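Long-range contacts in type I polyketide synthase PikAII (Streptomyces venezuelae, PDB 3QP9), which is a C2-type ketoreductase fragment of a modular polyketide synthase, probably epimerising substituents beside a keto group of the growing chain rather than reducing that group: residues Pro125-Arg130 against Ala372-Ala377; Gly157-Gly162 against Leu193-Ser198; Gln172-Gly177 against Thr419-Ala424; Asp364-Val369 against Gln412-Ala417; Leu399-Ala404 against Val436-Trp441. One frame throughout, in Å; residues are numbered along the deposited sequence.

Contact 1: residues Pro125-Arg130 against Ala372-Ala377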
# COMPACT_ATOMS: atom_id res chain seq x y z
N PRO A 125 14.39 6.50 -8.23
CA PRO A 125 13.61 7.75 -7.97
C PRO A 125 12.72 7.61 -6.72
O PRO A 125 12.57 6.51 -6.20
CB PRO A 125 12.76 7.91 -9.24
CG PRO A 125 12.58 6.56 -9.79
CD PRO A 125 13.90 5.77 -9.41
N ALA A 126 12.16 8.72 -6.22
CA ALA A 126 11.16 8.64 -5.18
C ALA A 126 9.90 7.90 -5.78
O ALA A 126 9.62 8.00 -7.01
CB ALA A 126 10.82 10.04 -4.67
N PRO A 127 9.11 7.20 -4.93
CA PRO A 127 9.07 7.32 -3.44
C PRO A 127 9.88 6.24 -2.77
O PRO A 127 10.03 6.26 -1.55
CB PRO A 127 7.55 7.11 -3.12
CG PRO A 127 7.03 6.19 -4.20
CD PRO A 127 7.94 6.42 -5.44
N PHE A 128 10.42 5.30 -3.54
CA PHE A 128 11.34 4.30 -2.93
C PHE A 128 12.37 5.04 -2.07
O PHE A 128 12.94 6.05 -2.53
CB PHE A 128 12.04 3.46 -4.00
CG PHE A 128 12.94 2.41 -3.41
CD1 PHE A 128 12.41 1.17 -3.05
CD2 PHE A 128 14.30 2.64 -3.26
CE1 PHE A 128 13.23 0.15 -2.51
CE2 PHE A 128 15.11 1.62 -2.72
CZ PHE A 128 14.55 0.39 -2.33
N THR A 129 12.55 4.61 -0.82
CA THR A 129 13.57 5.23 0.09
C THR A 129 14.59 4.20 0.55
O THR A 129 14.41 3.00 0.30
CB THR A 129 12.98 5.92 1.38
OG1 THR A 129 12.61 4.95 2.36
CG2 THR A 129 11.80 6.85 1.08
N ARG A 130 15.66 4.64 1.22
CA ARG A 130 16.70 3.68 1.64
C ARG A 130 16.11 2.74 2.68
O ARG A 130 16.40 1.54 2.70
CB ARG A 130 17.89 4.43 2.19
CG ARG A 130 18.77 5.06 1.09
CD ARG A 130 20.10 5.60 1.70
NE ARG A 130 20.67 6.74 0.94
CZ ARG A 130 21.96 7.10 0.92
NH1 ARG A 130 22.35 8.15 0.20
NH2 ARG A 130 22.86 6.42 1.62
N ALA A 372 7.37 1.52 -10.96
CA ALA A 372 6.30 1.27 -11.92
C ALA A 372 4.89 1.52 -11.38
O ALA A 372 3.99 1.85 -12.18
CB ALA A 372 6.40 -0.14 -12.45
N LYS A 373 4.68 1.33 -10.07
CA LYS A 373 3.32 1.43 -9.52
C LYS A 373 3.04 2.80 -8.92
O LYS A 373 1.91 3.32 -8.96
CB LYS A 373 3.00 0.33 -8.49
CG LYS A 373 2.77 -1.09 -9.00
CD LYS A 373 1.90 -1.22 -10.24
CE LYS A 373 0.49 -1.68 -9.95
NZ LYS A 373 -0.23 -2.03 -11.20
N ALA A 374 4.07 3.42 -8.40
CA ALA A 374 3.89 4.64 -7.60
C ALA A 374 4.52 5.95 -8.04
O ALA A 374 4.06 7.02 -7.62
CB ALA A 374 4.32 4.34 -6.16
N THR A 375 5.60 5.94 -8.80
CA THR A 375 6.31 7.22 -9.12
C THR A 375 5.49 8.21 -9.98
O THR A 375 5.51 9.48 -9.74
CB THR A 375 7.68 6.95 -9.79
OG1 THR A 375 8.52 6.31 -8.80
CG2 THR A 375 8.35 8.27 -10.25
N ALA A 376 4.82 7.67 -10.99
CA ALA A 376 3.94 8.57 -11.76
C ALA A 376 2.83 9.21 -10.91
O ALA A 376 2.45 10.38 -11.09
CB ALA A 376 3.42 7.83 -13.00
N ALA A 377 2.28 8.44 -9.97
CA ALA A 377 1.22 8.92 -9.12
C ALA A 377 1.79 9.95 -8.20
O ALA A 377 1.14 10.96 -7.96
CB ALA A 377 0.56 7.73 -8.31
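A cis-proline turn docks on a helix here. Ala-126 and Pro-127, in the loop before helix 130-144, rest on Ala-374 and Thr-375 of helix 363-386. The peptide bond before Pro-127 is cis, and the backbone angles of the two loop residues are consistent with a type VI turn. The turn brings the carbonyl of Ala-126 and the ring of Pro-127 up to the helix together. Thr-375 OG1 donates a hydrogen bond to Ala-126 O at 2.7 Å. It meets the oxygen at a C=O...donor angle of 133° and lies 24° off the carbonyl plane. The torsion of Thr-375 sets this up: OG1 sits beside the backbone N (chi1 -67°) while CG2 is anti to it. CG2 still lies 3.5 Å from Ala-126 O, so methyl and hydroxyl both border the carbonyl. Pro-127 packs alongside. Its CD borders the hydroxyl, 3.4 Å from Thr-375 OG1, and the apolar touch is its CG on Ala-374 CB at 3.8 Å. Pro-125 comes up more loosely, with CG 4.2 Å from Thr-375 OG1, and its side chain crosses that of the threonine at about a right angle. The helix has a wider pi-type turn at 372-375. Phe-421 of helix 413-426 also packs on Pro-127 and Ala-374. One hydrogen bond and proline packing thus join the loop to helix 363-386 through a cis-proline, type VI-like turn.

Contact 2: residues Gly157-Gly162 against Leu193-Ser198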
# COMPACT_ATOMS: atom_id res chain seq x y z
N GLY A 157 3.58 8.01 11.09
CA GLY A 157 2.84 8.74 10.03
C GLY A 157 2.45 7.87 8.81
O GLY A 157 2.09 8.41 7.78
N ALA A 158 2.59 6.55 8.89
CA ALA A 158 2.30 5.70 7.77
C ALA A 158 0.80 5.36 7.46
O ALA A 158 0.48 4.95 6.32
CB ALA A 158 3.19 4.42 7.80
N VAL A 159 -0.07 5.41 8.46
CA VAL A 159 -1.47 5.00 8.25
C VAL A 159 -2.34 6.10 8.87
O VAL A 159 -1.90 6.82 9.76
CB VAL A 159 -1.85 3.69 8.85
CG1 VAL A 159 -0.89 2.48 8.24
CG2 VAL A 159 -1.68 3.77 10.41
N SER A 160 -3.55 6.17 8.41
CA SER A 160 -4.59 7.08 8.97
C SER A 160 -5.67 6.25 9.70
O SER A 160 -6.29 5.42 9.08
CB SER A 160 -5.27 7.79 7.81
OG SER A 160 -6.43 8.50 8.32
N VAL A 161 -5.92 6.51 10.96
CA VAL A 161 -6.90 5.71 11.73
C VAL A 161 -8.30 6.30 11.57
O VAL A 161 -9.35 5.71 11.98
CB VAL A 161 -6.56 5.60 13.21
CG1 VAL A 161 -5.15 4.90 13.38
CG2 VAL A 161 -6.70 6.90 14.07
N GLY A 162 -8.33 7.45 10.99
CA GLY A 162 -9.66 8.06 10.74
C GLY A 162 -9.60 9.48 10.36
O GLY A 162 -8.58 9.96 9.86
N LEU A 193 3.49 -4.97 12.81
CA LEU A 193 3.73 -3.66 12.28
C LEU A 193 3.11 -2.75 13.26
O LEU A 193 2.06 -3.05 13.78
CB LEU A 193 3.04 -3.49 10.93
CG LEU A 193 3.65 -4.18 9.73
CD1 LEU A 193 2.61 -4.55 8.57
CD2 LEU A 193 4.79 -3.22 9.11
N ILE A 194 3.80 -1.67 13.59
CA ILE A 194 3.28 -0.71 14.56
C ILE A 194 3.52 0.65 14.03
O ILE A 194 4.65 0.97 13.74
CB ILE A 194 3.99 -0.84 15.90
CG1 ILE A 194 3.86 -2.27 16.42
CG2 ILE A 194 3.43 0.25 16.88
CD1 ILE A 194 4.66 -2.60 17.66
N ASP A 195 2.49 1.53 14.01
CA ASP A 195 2.73 2.89 13.52
C ASP A 195 2.58 3.89 14.66
O ASP A 195 1.53 3.93 15.29
CB ASP A 195 1.71 3.22 12.41
CG ASP A 195 1.93 4.59 11.79
OD1 ASP A 195 1.04 5.46 11.99
OD2 ASP A 195 3.04 4.80 11.22
N LEU A 196 3.61 4.71 14.88
CA LEU A 196 3.68 5.68 15.96
C LEU A 196 3.11 6.92 15.39
O LEU A 196 2.95 7.00 14.19
CB LEU A 196 5.13 5.89 16.43
CG LEU A 196 5.68 4.64 17.12
CD1 LEU A 196 7.18 4.75 17.37
CD2 LEU A 196 4.98 4.31 18.44
N PRO A 197 2.66 7.84 16.26
CA PRO A 197 2.06 9.09 15.75
C PRO A 197 3.11 9.83 14.89
O PRO A 197 4.31 9.82 15.28
CB PRO A 197 1.78 9.90 17.02
CG PRO A 197 1.75 8.91 18.19
CD PRO A 197 2.70 7.75 17.74
N SER A 198 2.70 10.49 13.79
CA SER A 198 3.70 11.16 12.88
C SER A 198 4.94 11.72 13.59
O SER A 198 6.03 11.62 13.06
CB SER A 198 3.09 12.28 12.02
OG SER A 198 1.89 11.87 11.40
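Asp-195 turns its carboxylate up against the backbone of Gly-157 and Ala-158 and the side chain of Val-159. The site lies where the parallel strands 151-156 and 190-196 give way to loops, in the N-terminal, probably Rossmann-like half of the protein. Asp-195 CG is anti to the backbone N (chi1 -177°), and the side chain points from its strand to the loop that follows strand 151-156. There OD2 accepts the N-H of Ala-158 at 2.9 Å. The bond is fairly straight (N-H...O 158°), but the donor comes from above, 39° out of the carboxylate plane. Ala-158 CB also sits close, 3.4 Å from OD2. Thr-155 OG1 is a main hydrogen-bonding partner of OD2, and it is itself hydrogen-bonded to Trp-176 NE1. The other oxygen, OD1, forms a salt bridge with Arg-224 of strand 220-224. Both carboxylate oxygens are thus held in this buried place, which would probably favour the ionised form. Val-159 lies beside the carboxylate rather than bonding to it. The two side chains run past each other in opposite directions, and Val-159 CG2 comes within 3.6 Å of OD1. Trp-176 of helix 170-185 also packs on Asp-195. The main chains meet further along. Gly-157, which has a positive phi, gives a weak hydrogen bond from its N to Leu-196 O at 3.3 Å. The hydroxyl of Ser-198 is hydrogen-bonded to Thr-168 OG1, and Ser-198 OG stands 3.5 Å from Gly-157 CA.

Contact 3: residues Gln172-Gly177 against Thr419-Ala424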
# COMPACT_ATOMS: atom_id res chain seq x y z
N GLN A 172 6.49 5.38 4.14
CA GLN A 172 6.56 4.31 5.19
C GLN A 172 5.39 3.31 5.08
O GLN A 172 5.51 2.19 5.53
CB GLN A 172 6.67 4.93 6.59
CG GLN A 172 8.04 5.62 6.84
CD GLN A 172 8.21 6.07 8.23
OE1 GLN A 172 7.90 5.32 9.16
NE2 GLN A 172 8.78 7.31 8.43
N ALA A 173 4.23 3.73 4.54
CA ALA A 173 3.14 2.74 4.29
C ALA A 173 3.63 1.62 3.39
O ALA A 173 3.01 0.59 3.40
CB ALA A 173 1.87 3.40 3.63
N MET A 174 4.72 1.82 2.59
CA MET A 174 5.23 0.70 1.69
C MET A 174 5.81 -0.42 2.51
O MET A 174 5.75 -1.59 2.13
CB MET A 174 6.28 1.16 0.67
CG MET A 174 5.74 2.29 -0.18
SD MET A 174 6.59 2.59 -1.71
CE MET A 174 8.04 3.40 -1.01
N VAL A 175 6.35 -0.10 3.68
CA VAL A 175 6.75 -1.16 4.58
C VAL A 175 5.57 -1.98 5.12
O VAL A 175 5.66 -3.20 5.28
CB VAL A 175 7.57 -0.58 5.71
CG1 VAL A 175 7.68 -1.59 6.85
CG2 VAL A 175 8.89 -0.16 5.13
N TRP A 176 4.46 -1.32 5.36
CA TRP A 176 3.23 -2.04 5.76
C TRP A 176 2.81 -2.95 4.63
O TRP A 176 2.40 -4.11 4.86
CB TRP A 176 2.05 -1.07 6.12
CG TRP A 176 2.21 -0.49 7.53
CD1 TRP A 176 3.20 0.40 7.94
CD2 TRP A 176 1.47 -0.79 8.71
NE1 TRP A 176 3.07 0.68 9.25
CE2 TRP A 176 2.03 -0.03 9.75
CE3 TRP A 176 0.36 -1.64 8.99
CZ2 TRP A 176 1.55 -0.07 11.08
CZ3 TRP A 176 -0.13 -1.64 10.26
CH2 TRP A 176 0.46 -0.87 11.32
N GLY A 177 2.85 -2.46 3.41
CA GLY A 177 2.37 -3.33 2.32
C GLY A 177 3.23 -4.59 2.20
O GLY A 177 2.73 -5.73 2.07
N THR A 419 1.76 -0.38 -4.32
CA THR A 419 0.35 -0.13 -4.38
C THR A 419 -0.07 0.41 -3.00
O THR A 419 -0.97 1.29 -2.91
CB THR A 419 -0.19 -1.49 -4.87
OG1 THR A 419 -0.82 -1.40 -6.14
CG2 THR A 419 -0.68 -2.56 -3.92
N ALA A 420 0.62 -0.02 -1.93
CA ALA A 420 0.29 0.64 -0.62
C ALA A 420 0.65 2.09 -0.61
O ALA A 420 0.10 2.88 0.19
CB ALA A 420 0.95 -0.09 0.63
N PHE A 421 1.54 2.50 -1.52
CA PHE A 421 1.90 3.93 -1.54
C PHE A 421 0.73 4.70 -2.07
O PHE A 421 0.45 5.88 -1.57
CB PHE A 421 3.13 4.20 -2.41
CG PHE A 421 3.51 5.65 -2.49
CD1 PHE A 421 4.33 6.21 -1.49
CD2 PHE A 421 3.06 6.45 -3.56
CE1 PHE A 421 4.68 7.55 -1.55
CE2 PHE A 421 3.39 7.72 -3.64
CZ PHE A 421 4.24 8.30 -2.63
N LEU A 422 0.02 4.11 -3.07
CA LEU A 422 -1.25 4.75 -3.62
C LEU A 422 -2.31 4.96 -2.59
O LEU A 422 -2.98 6.07 -2.49
CB LEU A 422 -1.81 3.90 -4.78
CG LEU A 422 -0.83 3.48 -5.83
CD1 LEU A 422 -1.52 2.68 -6.90
CD2 LEU A 422 -0.24 4.80 -6.51
N ASP A 423 -2.57 3.90 -1.80
CA ASP A 423 -3.59 3.94 -0.75
C ASP A 423 -3.18 4.97 0.30
O ASP A 423 -3.99 5.75 0.78
CB ASP A 423 -3.79 2.58 -0.08
CG ASP A 423 -4.26 1.53 -1.00
OD1 ASP A 423 -3.88 0.37 -0.76
OD2 ASP A 423 -5.19 1.76 -1.86
N ALA A 424 -1.90 5.09 0.58
CA ALA A 424 -1.48 6.16 1.52
C ALA A 424 -1.60 7.57 1.04
O ALA A 424 -1.79 8.46 1.86
CB ALA A 424 -0.01 5.96 1.97
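Part of the interface between the two halves of the ketoreductase is formed here by Ala-173, Met-174 and Gly-177 of helix 170-185 against Ala-420, Phe-421 and Ala-424 of helix 413-426. This is consistent with the interface of modular ketoreductases, which resembles the dimer interface of short-chain dehydrogenases. The two short axes approach to 7.8 Å, and their N-to-C directions differ by 127°. Small residues allow this closeness. Ala-420 CB points into the first helix, 3.5 Å from Ala-173 O and 3.9 Å from Gly-177 CA. Gly-177, with no side chain, lets that methyl sit against its CA. One turn later on helix 413-426, and one earlier on helix 170-185, Ala-173 CB and Ala-424 CB meet methyl to methyl at 3.6 Å. Met-174 flanks these alanines, and its extended chi2 (-161°) carries SD out to Phe-421. SD lies 3.9 Å from Phe-421 CB and 5.2 Å from the centroid of the Phe-421 ring. This is a Met-aromatic contact in which the sulfur approaches the ring obliquely. Leu-378 of helix 363-386 packs on Phe-421 too. No hydrogen bond joins the two segments. Their adhesion therefore rests on apolar contact and the fit of small side chains, with one sulfur-aromatic contact beside them.

Contact 4: residues Asp364-Val369 against Gln412-Ala417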
# COMPACT_ATOMS: atom_id res chain seq x y z
N ASP A 364 16.94 -3.76 -5.42
CA ASP A 364 16.80 -3.05 -6.71
C ASP A 364 15.51 -3.47 -7.48
O ASP A 364 14.78 -2.63 -8.04
CB ASP A 364 18.09 -3.15 -7.58
CG ASP A 364 19.31 -2.40 -6.95
OD1 ASP A 364 20.39 -3.02 -6.86
OD2 ASP A 364 19.23 -1.22 -6.53
N ALA A 365 15.24 -4.78 -7.49
CA ALA A 365 14.00 -5.32 -8.03
C ALA A 365 12.73 -4.72 -7.32
O ALA A 365 11.77 -4.28 -8.01
CB ALA A 365 14.04 -6.82 -7.88
N LEU A 366 12.76 -4.69 -5.97
CA LEU A 366 11.68 -4.09 -5.19
C LEU A 366 11.46 -2.64 -5.64
O LEU A 366 10.32 -2.25 -5.93
CB LEU A 366 11.97 -4.14 -3.67
CG LEU A 366 11.11 -3.29 -2.74
CD1 LEU A 366 9.73 -3.90 -2.71
CD2 LEU A 366 11.65 -3.18 -1.28
N ALA A 367 12.57 -1.88 -5.68
CA ALA A 367 12.62 -0.47 -6.04
C ALA A 367 12.03 -0.19 -7.41
O ALA A 367 11.23 0.75 -7.59
CB ALA A 367 14.03 0.04 -5.98
N ARG A 368 12.38 -1.05 -8.36
CA ARG A 368 11.79 -1.01 -9.71
C ARG A 368 10.29 -1.21 -9.70
O ARG A 368 9.58 -0.63 -10.53
CB ARG A 368 12.43 -2.06 -10.66
CG ARG A 368 13.45 -1.52 -11.65
CD ARG A 368 14.17 -2.69 -12.51
NE ARG A 368 15.48 -2.89 -11.92
CZ ARG A 368 15.95 -3.98 -11.32
NH1 ARG A 368 17.15 -3.92 -10.78
NH2 ARG A 368 15.28 -5.13 -11.25
N VAL A 369 9.77 -2.08 -8.82
CA VAL A 369 8.36 -2.39 -8.88
C VAL A 369 7.64 -1.21 -8.24
O VAL A 369 6.55 -0.83 -8.69
CB VAL A 369 7.99 -3.76 -8.20
CG1 VAL A 369 6.48 -3.85 -7.92
CG2 VAL A 369 8.50 -5.00 -9.00
N GLN A 412 3.54 -11.46 -3.52
CA GLN A 412 3.17 -10.11 -4.00
C GLN A 412 3.85 -8.96 -3.28
O GLN A 412 3.34 -7.83 -3.30
CB GLN A 412 1.65 -9.98 -4.02
CG GLN A 412 1.08 -10.74 -5.24
CD GLN A 412 -0.27 -11.34 -4.93
OE1 GLN A 412 -1.27 -11.06 -5.59
NE2 GLN A 412 -0.30 -12.18 -3.90
N GLY A 413 4.98 -9.26 -2.64
CA GLY A 413 5.65 -8.33 -1.72
C GLY A 413 5.88 -6.92 -2.32
O GLY A 413 5.54 -5.91 -1.75
N ALA A 414 6.60 -6.91 -3.43
CA ALA A 414 6.90 -5.70 -4.16
C ALA A 414 5.65 -5.01 -4.66
O ALA A 414 5.55 -3.80 -4.64
CB ALA A 414 7.79 -6.11 -5.40
N TYR A 415 4.72 -5.79 -5.23
CA TYR A 415 3.43 -5.24 -5.75
C TYR A 415 2.66 -4.54 -4.63
O TYR A 415 2.22 -3.42 -4.80
CB TYR A 415 2.67 -6.42 -6.36
CG TYR A 415 1.39 -6.14 -7.03
CD1 TYR A 415 1.10 -4.89 -7.60
CD2 TYR A 415 0.43 -7.15 -7.09
CE1 TYR A 415 -0.17 -4.68 -8.24
CE2 TYR A 415 -0.78 -6.95 -7.70
CZ TYR A 415 -1.08 -5.74 -8.28
OH TYR A 415 -2.34 -5.65 -8.89
N ALA A 416 2.63 -5.14 -3.43
CA ALA A 416 2.01 -4.54 -2.25
C ALA A 416 2.70 -3.27 -1.71
O ALA A 416 2.03 -2.28 -1.38
CB ALA A 416 1.91 -5.61 -1.13
N ALA A 417 4.03 -3.28 -1.64
CA ALA A 417 4.75 -2.05 -1.33
C ALA A 417 4.31 -0.86 -2.22
O ALA A 417 3.99 0.21 -1.70
CB ALA A 417 6.33 -2.29 -1.43
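Leu-366 and Val-369 of helix 363-386 pack on Ala-414 and Ala-417 near the start of helix 413-426. The short axes come within 8.7 Å and run in roughly the same sense, 43° apart. The rotamers of Leu-366 and Val-369 decide which branch touches. Leu-366 has CG anti to the backbone N (chi1 166°), and chi2 near 70° then swings CD1 to the other helix. The bond from its backbone runs across the contact, but the end of the chain comes nearer. CD1 settles 3.7 Å from Ala-414 CA and 4.0 Å from Ala-417 CB, so one methyl bridges two alanines a turn apart. Val-369 points toward the partner helix. Its CG1 is anti to the backbone N, which lays this methyl 3.4 Å from Ala-414 O and 3.6 Å from Ala-414 CB. Val-369 CG2 lies beside its own backbone N and still comes within 3.8 Å of Ala-414 CB. The alanine methyl therefore has both valine branches near it, and CG1 reaches over to the backbone. Tyr-415 starts out in the other direction, yet its backbone N is within 3.8 Å of Val-369 CG1. No hydrogen bond crosses the contact. Gln-412 takes the N-cap position of the second helix. Ala-417 also meets Val-370 of helix 363-386. Helices 130-144 and 170-185 pack on the pair, through Leu-136 and Met-178 on Leu-366 and Met-174 on Ala-417, consistent with the helical interface of this family. Tyr-415 leads to strand 396-402, where it touches Ser-402.

Contact 5: residues Leu399-Ala404 against Val436-Trp441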
# COMPACT_ATOMS: atom_id res chain seq x y z
N LEU A 399 -6.55 6.75 -8.25
CA LEU A 399 -5.49 5.70 -8.34
C LEU A 399 -6.02 4.29 -8.31
O LEU A 399 -6.84 3.88 -7.41
CB LEU A 399 -4.54 5.93 -7.14
CG LEU A 399 -4.13 7.40 -6.97
CD1 LEU A 399 -3.09 7.58 -5.73
CD2 LEU A 399 -3.43 7.91 -8.27
N PHE A 400 -5.57 3.49 -9.26
CA PHE A 400 -5.90 2.06 -9.29
C PHE A 400 -4.84 1.30 -8.49
O PHE A 400 -3.73 1.14 -8.95
CB PHE A 400 -5.99 1.53 -10.75
CG PHE A 400 -7.33 1.80 -11.42
CD1 PHE A 400 -7.98 3.00 -11.26
CD2 PHE A 400 -7.95 0.83 -12.22
CE1 PHE A 400 -9.22 3.22 -11.87
CE2 PHE A 400 -9.21 1.04 -12.81
CZ PHE A 400 -9.85 2.19 -12.65
N SER A 401 -5.25 0.82 -7.30
CA SER A 401 -4.42 0.04 -6.44
C SER A 401 -4.94 -1.41 -6.48
O SER A 401 -5.68 -1.81 -7.41
CB SER A 401 -4.48 0.68 -5.04
OG SER A 401 -3.89 -0.07 -3.98
N SER A 402 -4.62 -2.19 -5.46
CA SER A 402 -4.81 -3.65 -5.55
C SER A 402 -5.06 -4.21 -4.17
O SER A 402 -4.47 -3.73 -3.21
CB SER A 402 -3.55 -4.28 -6.14
OG SER A 402 -3.47 -5.64 -5.80
N VAL A 403 -5.87 -5.24 -4.09
CA VAL A 403 -6.03 -5.99 -2.86
C VAL A 403 -4.65 -6.51 -2.29
O VAL A 403 -4.62 -6.90 -1.12
CB VAL A 403 -7.06 -7.16 -2.99
CG1 VAL A 403 -8.50 -6.66 -3.33
CG2 VAL A 403 -6.61 -8.24 -4.07
N ALA A 404 -3.56 -6.47 -3.07
CA ALA A 404 -2.20 -6.93 -2.57
C ALA A 404 -1.75 -5.92 -1.50
O ALA A 404 -1.14 -6.30 -0.50
CB ALA A 404 -1.17 -6.97 -3.71
N VAL A 436 -7.82 13.02 -3.89
CA VAL A 436 -7.31 11.68 -4.32
C VAL A 436 -8.19 10.55 -3.82
O VAL A 436 -8.57 10.54 -2.63
CB VAL A 436 -5.92 11.48 -3.81
CG1 VAL A 436 -5.39 9.97 -4.20
CG2 VAL A 436 -5.02 12.60 -4.31
N THR A 437 -8.56 9.60 -4.70
CA THR A 437 -9.27 8.40 -4.25
C THR A 437 -8.34 7.29 -4.64
O THR A 437 -7.81 7.35 -5.76
CB THR A 437 -10.64 8.27 -4.98
OG1 THR A 437 -11.52 9.33 -4.54
CG2 THR A 437 -11.34 6.93 -4.69
N SER A 438 -8.08 6.32 -3.74
CA SER A 438 -7.41 5.11 -4.16
C SER A 438 -8.44 3.95 -4.13
O SER A 438 -9.08 3.62 -3.07
CB SER A 438 -6.25 4.79 -3.28
OG SER A 438 -5.62 3.60 -3.74
N VAL A 439 -8.61 3.30 -5.26
CA VAL A 439 -9.46 2.10 -5.22
C VAL A 439 -8.62 0.80 -5.31
O VAL A 439 -7.87 0.57 -6.28
CB VAL A 439 -10.50 2.12 -6.34
CG1 VAL A 439 -11.33 0.90 -6.23
CG2 VAL A 439 -11.47 3.40 -6.18
N ALA A 440 -8.74 -0.07 -4.30
CA ALA A 440 -7.91 -1.30 -4.30
C ALA A 440 -8.74 -2.41 -4.91
O ALA A 440 -9.65 -2.87 -4.32
CB ALA A 440 -7.54 -1.67 -2.89
N TRP A 441 -8.36 -2.91 -6.07
CA TRP A 441 -9.15 -3.86 -6.83
C TRP A 441 -8.64 -5.26 -6.71
O TRP A 441 -7.43 -5.52 -6.55
CB TRP A 441 -9.04 -3.53 -8.30
CG TRP A 441 -9.57 -2.17 -8.72
CD1 TRP A 441 -8.83 -1.04 -9.01
CD2 TRP A 441 -10.93 -1.85 -9.09
NE1 TRP A 441 -9.66 -0.04 -9.46
CE2 TRP A 441 -10.93 -0.52 -9.58
CE3 TRP A 441 -12.13 -2.58 -9.08
CZ2 TRP A 441 -12.13 0.14 -10.03
CZ3 TRP A 441 -13.32 -1.95 -9.57
CH2 TRP A 441 -13.32 -0.60 -9.97
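This is a parallel strand pair in the buried sheet of the KR domain. Residues Leu-399 to Ser-402 of strand 396-402 run beside Ser-438 to Trp-441 of strand 435-441. Five backbone hydrogen bonds join the segments. Leu-399 N gives to Thr-437 O at 2.9 Å, and Val-439 N to Leu-399 O at 2.8 Å. Ser-401 N gives to Val-439 O, and Trp-441 N to Ser-401 O. Val-403 N to Trp-441 O ends the series; here the donor stands 51° out of the carbonyl plane. Phe-400 and Trp-441 lie on one face of the sheet. Trp-441 NE1 sits over a face of the phenyl ring, displaced to its rim and 3.4 Å from Phe-400 CD2. The ring planes are turned 44° against each other. Trp-441 CG lies beside its backbone N (chi1 -63°), which turns the indole back to Phe-400. Ser-401 O lies in plane at the edge of the indole. Leu-475 of helix 468-481 packs on both rings. The other face carries Leu-399, Ser-401, Ser-438 and Ala-440. Ser-401 CB is 3.4 Å from Ser-438 OG, and Asp-423 of helix 413-426 binds that hydroxyl. At the end of the strand, Ser-402 OG accepts from Ala-404 N at 2.9 Å, forming an ST turn. Helix 413-426 links the two strands in a beta-alpha-beta crossover, the recurring unit of the Rossmann fold.

How the contacts relate
Contact 3 is nearest the middle of the chain, about 3 Å from its centre. The centres of the other four lie 11 Å from its own, and it touches them all. Helix 413-426 is shared by contacts 3 and 4 and joins the two strands of contact 5. Helix 363-386 serves contacts 1 and 4. Contact 2 lies in the N-terminal half, about 20 Å between centres from contact 1, with no touch; Trp-176 ties it to contact 3. Along the chain, contact 2 is nested inside the loop closed by contact 1, while contacts 1 and 3 cross. Contacts 1 and 3 thus join the N-terminal half to the C-terminal half, while contacts 4 and 5 lie within the C-terminal half.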